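Local coordinates for carbohydrate binding module family 33 and 10 domain protein (Teredinibacter turnerae, PDB 6RW7) that is a copper-dependent lytic polysaccharide monooxygenase of family AA10, seen here as its catalytic domain, and probably attacks cellulose by oxidation, at residues Y117-G122 and R178-A183; S9-C14 and F195-D200. One frame throughout, in Å; residues are numbered along the deposited sequence.

How the contacts relate
Two neighbouring strands of one mixed sheet tie these contacts together. Contact 1 pairs the end of strand 111-118 with strand 178-187; contact 2 sets the start of helix 10-17 against strand 193-202, which lies next to 178-187 in the sheet. Their centres are about 13 Å apart, and Ile181 O meets Val199 N at 2.8 Å, a probable hydrogen bond. Contact 1 lies away from the copper sites, whereas in contact 2 the side chain of Ser9 is about 7 Å from that of Glu5, a copper(II) ligand, and about 11 Å from the ion. The side chain of Phe196 is about 12 Å from the copper(I) ion held by His1 and His107, the histidine brace.

Contact 1. Residues Y117-G122 and R178-A183; sequences YITKPG and RHVIFA
Tyr117 and Phe182 form a hydrogen-bonded antiparallel pair at the end of strand 111-118, in the immunoglobulin-like beta-sandwich of the AA10 domain. Tyr117 N gives a nearly straight bond to Phe182 O (2.8 Å), and Phe182 N returns one to Tyr117 O. On the same face of the sheet the two side chains run side by side, CD1 of Tyr117 lying 3.7 Å from CD2 at the edge of the Phe182 ring; Trp133 meets that ring edge-to-face. Ile118 and Ile181, the adjoining non-hydrogen-bonded pair, turn to the opposite face and touch through their CG1 atoms.

Beyond Ile118 the strand ends, yet Thr119 carries the pairing on with both backbone and side chain. Its N donates to Val180 O at 3.0 Å. Its hydroxyl is placed between backbone N and carbonyl carbon (chi1 44°), where OG1 accepts from Val180 N (3.1 Å, angle at hydrogen 167°) and is hydrogen-bonded to His179 ND1 (2.7 Å). A side-chain oxygen thus takes the part of a strand carbonyl for Val180 N, while the other edge of strand 178-187 is bonded to strand 193-202.

Both imidazole nitrogens have partners. Lys120 O and Pro121 O lie near the ring plane at its edge, the former 3.3 Å from His179 CE1. A weak hydrogen bond joins NE2 and Ser176 O, and NE2 has, finally, one water in common with the turn: the water donates to Pro121 O at 2.8 Å and stands 3.1 Å from His179 NE2.

Contact 2. Residues S9-C14 and F195-D200; sequences SRQQHC and FFSCVD
Gln11 OE1 takes two hydrogen bonds, one from the hydroxyl of Ser197 OG at 2.7 Å and one from a water that in turn accepts from Cys198 N. The serine hydroxyl approaches tilted out of the carbonyl plane. With its chain bent at chi2 (124°), Gln11 turns the other end of the amide to the strand too, NE2 donating to Phe196 O at 2.9 Å, so both ends fix the rotation of the group. Backbone joins in where Arg10 N bonds to Cys198 O (2.9 Å).

Arg10, extended from CG to NE, passes Cys198 CB and grips Asp200 side-on. NE reaches OD2 of Asp200 at 2.7 Å and NH2 reaches OD1 at 3.0 Å, each oxygen using its syn lone pair, the guanidinium and carboxylate planes 13° apart, nearly coplanar. A leucine in place of Arg10 would probably leave the buried Asp200 carboxylate without its close charged mate and Tyr80 O without the bond from NH1.

Ser9 is the N-cap: OG accepts from Gln12 N (3.2 Å), weakly from Gln11 N, and is also hydrogen-bonded to Ile4 O. The axes of 10-14 and 195-200 stand at 76° and come within 7.9 Å, with strand 3-6 beside Ser9 and Ser197 and strand 178-187 paired alongside.

Contact 1. Residues Y117-G122 and R178-A183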
loop_
_atom_site.group_PDB
_atom_site.type_symbol
_atom_site.label_atom_id
_atom_site.label_comp_id
_atom_site.label_asym_id
_atom_site.label_seq_id
_atom_site.Cartn_x
_atom_site.Cartn_y
_atom_site.Cartn_z
ATOM N N TYR A 117 -5.926 4.477 -4.500
ATOM C CA TYR A 117 -7.369 4.191 -4.449
ATOM C C TYR A 117 -7.795 4.126 -2.992
ATOM O O TYR A 117 -6.984 3.751 -2.151
ATOM C CB TYR A 117 -7.667 2.850 -5.104
ATOM C CG TYR A 117 -7.422 2.752 -6.584
ATOM C CD1 TYR A 117 -6.150 2.550 -7.098
ATOM C CD2 TYR A 117 -8.486 2.782 -7.474
ATOM C CE1 TYR A 117 -5.958 2.453 -8.464
ATOM C CE2 TYR A 117 -8.307 2.619 -8.834
ATOM C CZ TYR A 117 -7.035 2.434 -9.333
ATOM O OH TYR A 117 -6.822 2.324 -10.692
ATOM N N ILE A 118 -9.064 4.428 -2.723
ATOM C CA ILE A 118 -9.620 4.280 -1.357
ATOM C C ILE A 118 -10.896 3.462 -1.453
ATOM O O ILE A 118 -11.547 3.455 -2.519
ATOM C CB ILE A 118 -9.818 5.660 -0.688
ATOM C CG1 ILE A 118 -10.053 5.525 0.818
ATOM C CG2 ILE A 118 -10.890 6.483 -1.385
ATOM C CD1 ILE A 118 -9.868 6.812 1.552
ATOM N N THR A 119 -11.249 2.825 -0.350
ATOM C CA THR A 119 -12.532 2.113 -0.235
ATOM C C THR A 119 -13.689 3.096 -0.476
ATOM O O THR A 119 -13.574 4.306 -0.216
ATOM C CB THR A 119 -12.600 1.351 1.090
ATOM O OG1 THR A 119 -12.102 2.191 2.141
ATOM C CG2 THR A 119 -11.816 0.056 1.031
ATOM N N LYS A 120 -14.786 2.565 -0.986
ATOM C CA LYS A 120 -16.027 3.321 -1.225
ATOM C C LYS A 120 -16.518 3.907 0.090
ATOM O O LYS A 120 -16.241 3.389 1.169
ATOM C CB LYS A 120 -17.076 2.401 -1.827
ATOM C CG LYS A 120 -16.767 1.885 -3.214
ATOM C CD LYS A 120 -17.963 1.194 -3.822
ATOM C CE LYS A 120 -17.847 1.074 -5.322
ATOM N NZ LYS A 120 -17.066 -0.114 -5.669
ATOM N N PRO A 121 -17.282 5.012 0.035
ATOM C CA PRO A 121 -17.688 5.668 1.274
ATOM C C PRO A 121 -18.522 4.783 2.209
ATOM O O PRO A 121 -18.417 4.950 3.399
ATOM C CB PRO A 121 -18.451 6.912 0.814
ATOM C CG PRO A 121 -18.756 6.672 -0.623
ATOM C CD PRO A 121 -17.692 5.744 -1.172
ATOM N N GLY A 122 -19.316 3.872 1.655
ATOM C CA GLY A 122 -20.197 2.960 2.412
ATOM C C GLY A 122 -19.518 1.661 2.796
ATOM O O GLY A 122 -20.180 0.770 3.338
ATOM N N ARG A 178 -13.602 3.164 9.379
ATOM C CA ARG A 178 -12.456 2.346 8.971
ATOM C C ARG A 178 -12.462 2.125 7.467
ATOM O O ARG A 178 -13.425 1.607 6.910
ATOM C CB ARG A 178 -12.419 1.008 9.692
ATOM C CG ARG A 178 -11.058 0.348 9.484
ATOM C CD ARG A 178 -10.670 -0.669 10.500
ATOM N NE ARG A 178 -9.560 -1.439 9.997
ATOM C CZ ARG A 178 -8.883 -2.340 10.705
ATOM N NH1 ARG A 178 -7.874 -2.985 10.142
ATOM N NH2 ARG A 178 -9.199 -2.580 11.970
ATOM N N HIS A 179 -11.331 2.459 6.848
ATOM C CA HIS A 179 -11.137 2.402 5.385
ATOM C C HIS A 179 -9.784 1.795 5.059
ATOM O O HIS A 179 -8.952 1.569 5.964
ATOM C CB HIS A 179 -11.360 3.785 4.770
ATOM C CG HIS A 179 -12.804 4.139 4.773
ATOM N ND1 HIS A 179 -13.664 3.680 3.792
ATOM C CD2 HIS A 179 -13.563 4.797 5.687
ATOM C CE1 HIS A 179 -14.881 4.080 4.070
ATOM N NE2 HIS A 179 -14.864 4.750 5.261
ATOM N N VAL A 180 -9.592 1.523 3.778
ATOM C CA VAL A 180 -8.293 1.028 3.271
ATOM C C VAL A 180 -7.898 1.870 2.078
ATOM O O VAL A 180 -8.751 2.153 1.219
ATOM C CB VAL A 180 -8.361 -0.451 2.871
ATOM C CG1 VAL A 180 -7.001 -0.901 2.386
ATOM C CG2 VAL A 180 -8.841 -1.335 4.007
ATOM N N ILE A 181 -6.627 2.241 2.042
ATOM C CA ILE A 181 -6.012 2.874 0.848
ATOM C C ILE A 181 -5.142 1.822 0.166
ATOM O O ILE A 181 -4.326 1.184 0.835
ATOM C CB ILE A 181 -5.257 4.151 1.255
ATOM C CG1 ILE A 181 -6.263 5.190 1.750
ATOM C CG2 ILE A 181 -4.390 4.673 0.109
ATOM C CD1 ILE A 181 -5.668 6.393 2.430
ATOM N N PHE A 182 -5.350 1.636 -1.132
ATOM C CA PHE A 182 -4.572 0.715 -1.988
ATOM C C PHE A 182 -3.721 1.599 -2.905
ATOM O O PHE A 182 -4.268 2.448 -3.629
ATOM C CB PHE A 182 -5.510 -0.247 -2.729
ATOM C CG PHE A 182 -4.854 -0.881 -3.924
ATOM C CD1 PHE A 182 -4.011 -1.956 -3.745
ATOM C CD2 PHE A 182 -5.018 -0.370 -5.198
ATOM C CE1 PHE A 182 -3.354 -2.531 -4.812
ATOM C CE2 PHE A 182 -4.360 -0.946 -6.272
ATOM C CZ PHE A 182 -3.524 -2.011 -6.068
ATOM N N ALA A 183 -2.403 1.423 -2.881
ATOM C CA ALA A 183 -1.475 2.329 -3.573
ATOM C C ALA A 183 -0.470 1.556 -4.413
ATOM O O ALA A 183 -0.057 0.445 -4.052
ATOM C CB ALA A 183 -0.751 3.187 -2.569
HETATM O O HOH W 1 -17.172 6.861 4.994
#

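Contact 2. Residues S9-C14 and F195-D200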
loop_
_atom_site.group_PDB
_atom_site.type_symbol
_atom_site.label_atom_id
_atom_site.label_comp_id
_atom_site.label_asym_id
_atom_site.label_seq_id
_atom_site.Cartn_x
_atom_site.Cartn_y
_atom_site.Cartn_z
ATOM N N SER A 9 1.771 1.560 6.282
ATOM C CA SER A 9 1.112 0.488 5.513
ATOM C C SER A 9 1.161 -0.826 6.282
ATOM O O SER A 9 1.849 -0.948 7.312
ATOM C CB SER A 9 1.771 0.283 4.166
ATOM O OG SER A 9 3.085 -0.226 4.325
ATOM N N ARG A 10 0.487 -1.826 5.741
ATOM C CA ARG A 10 0.549 -3.185 6.322
ATOM C C ARG A 10 2.009 -3.639 6.383
ATOM O O ARG A 10 2.361 -4.357 7.335
ATOM C CB ARG A 10 -0.304 -4.154 5.512
ATOM C CG ARG A 10 -1.789 -3.860 5.634
ATOM C CD ARG A 10 -2.685 -4.830 4.913
ATOM N NE ARG A 10 -4.078 -4.469 5.180
ATOM C CZ ARG A 10 -5.134 -5.179 4.805
ATOM N NH1 ARG A 10 -4.998 -6.302 4.102
ATOM N NH2 ARG A 10 -6.338 -4.757 5.177
ATOM N N GLN A 11 2.797 -3.309 5.363
ATOM C CA GLN A 11 4.218 -3.728 5.292
ATOM C C GLN A 11 5.073 -2.975 6.314
ATOM O O GLN A 11 6.070 -3.539 6.795
ATOM C CB GLN A 11 4.748 -3.440 3.894
ATOM C CG GLN A 11 4.052 -4.260 2.832
ATOM C CD GLN A 11 3.456 -3.394 1.765
ATOM O OE1 GLN A 11 2.515 -2.648 2.044
ATOM N NE2 GLN A 11 3.955 -3.535 0.540
ATOM N N GLN A 12 4.713 -1.746 6.641
ATOM C CA GLN A 12 5.433 -0.956 7.662
ATOM C C GLN A 12 5.191 -1.599 9.030
ATOM O O GLN A 12 6.141 -1.812 9.785
ATOM C CB GLN A 12 4.981 0.507 7.630
ATOM C CG GLN A 12 5.606 1.331 8.744
ATOM C CD GLN A 12 7.107 1.456 8.623
ATOM O OE1 GLN A 12 7.631 1.645 7.528
ATOM N NE2 GLN A 12 7.829 1.443 9.745
ATOM N N HIS A 13 3.942 -1.850 9.369
ATOM C CA HIS A 13 3.611 -2.459 10.677
ATOM C C HIS A 13 4.183 -3.874 10.766
ATOM O O HIS A 13 4.780 -4.200 11.798
ATOM C CB HIS A 13 2.103 -2.585 10.884
ATOM C CG HIS A 13 1.348 -1.310 11.034
ATOM N ND1 HIS A 13 1.521 -0.469 12.099
ATOM C CD2 HIS A 13 0.364 -0.786 10.280
ATOM C CE1 HIS A 13 0.656 0.532 12.004
ATOM N NE2 HIS A 13 -0.059 0.366 10.880
ATOM N N CYS A 14 3.886 -4.702 9.762
ATOM C CA CYS A 14 4.111 -6.165 9.782
ATOM C C CYS A 14 5.090 -6.467 8.656
ATOM O O CYS A 14 4.646 -6.629 7.532
ATOM C CB CYS A 14 2.804 -6.951 9.673
ATOM S SG CYS A 14 1.443 -6.320 10.704
ATOM N N PHE A 195 5.124 -1.624 -7.503
ATOM C CA PHE A 195 5.032 -2.099 -6.108
ATOM C C PHE A 195 3.708 -1.647 -5.521
ATOM O O PHE A 195 3.162 -0.605 -5.949
ATOM C CB PHE A 195 6.223 -1.597 -5.296
ATOM C CG PHE A 195 7.508 -2.168 -5.819
ATOM C CD1 PHE A 195 8.207 -1.504 -6.809
ATOM C CD2 PHE A 195 7.982 -3.389 -5.353
ATOM C CE1 PHE A 195 9.360 -2.066 -7.335
ATOM C CE2 PHE A 195 9.121 -3.957 -5.895
ATOM C CZ PHE A 195 9.795 -3.295 -6.887
ATOM N N PHE A 196 3.168 -2.473 -4.641
ATOM C CA PHE A 196 1.807 -2.315 -4.092
ATOM C C PHE A 196 1.861 -2.198 -2.576
ATOM O O PHE A 196 2.617 -2.888 -1.945
ATOM C CB PHE A 196 0.920 -3.493 -4.510
ATOM C CG PHE A 196 0.876 -3.685 -5.996
ATOM C CD1 PHE A 196 1.825 -4.466 -6.636
ATOM C CD2 PHE A 196 -0.073 -3.029 -6.755
ATOM C CE1 PHE A 196 1.795 -4.605 -8.011
ATOM C CE2 PHE A 196 -0.104 -3.172 -8.135
ATOM C CZ PHE A 196 0.842 -3.956 -8.753
ATOM N N SER A 197 1.001 -1.361 -2.012
ATOM C CA SER A 197 0.993 -1.133 -0.553
ATOM C C SER A 197 -0.408 -0.735 -0.107
ATOM O O SER A 197 -0.998 0.178 -0.714
ATOM C CB SER A 197 2.041 -0.122 -0.200
ATOM O OG SER A 197 2.300 -0.062 1.198
ATOM N N CYS A 198 -0.949 -1.436 0.885
ATOM C CA CYS A 198 -2.251 -1.115 1.513
ATOM C C CYS A 198 -2.048 -0.427 2.860
ATOM O O CYS A 198 -1.179 -0.851 3.624
ATOM C CB CYS A 198 -3.083 -2.367 1.727
ATOM S SG CYS A 198 -3.894 -2.881 0.194
ATOM N N VAL A 199 -2.876 0.564 3.151
ATOM C CA VAL A 199 -2.854 1.295 4.434
ATOM C C VAL A 199 -4.233 1.167 5.078
ATOM O O VAL A 199 -5.236 1.574 4.451
ATOM C CB VAL A 199 -2.485 2.775 4.232
ATOM C CG1 VAL A 199 -2.257 3.429 5.582
ATOM C CG2 VAL A 199 -1.261 2.939 3.341
ATOM N N ASP A 200 -4.258 0.702 6.316
ATOM C CA ASP A 200 -5.485 0.605 7.142
ATOM C C ASP A 200 -5.603 1.904 7.932
ATOM O O ASP A 200 -4.707 2.189 8.763
ATOM C CB ASP A 200 -5.417 -0.631 8.038
ATOM C CG ASP A 200 -5.467 -1.922 7.259
ATOM O OD1 ASP A 200 -6.543 -2.294 6.795
ATOM O OD2 ASP A 200 -4.407 -2.522 7.069
HETATM O O HOH W 2 0.038 -3.948 1.944
HETATM O O HOH W 3 -2.011 2.209 9.524
#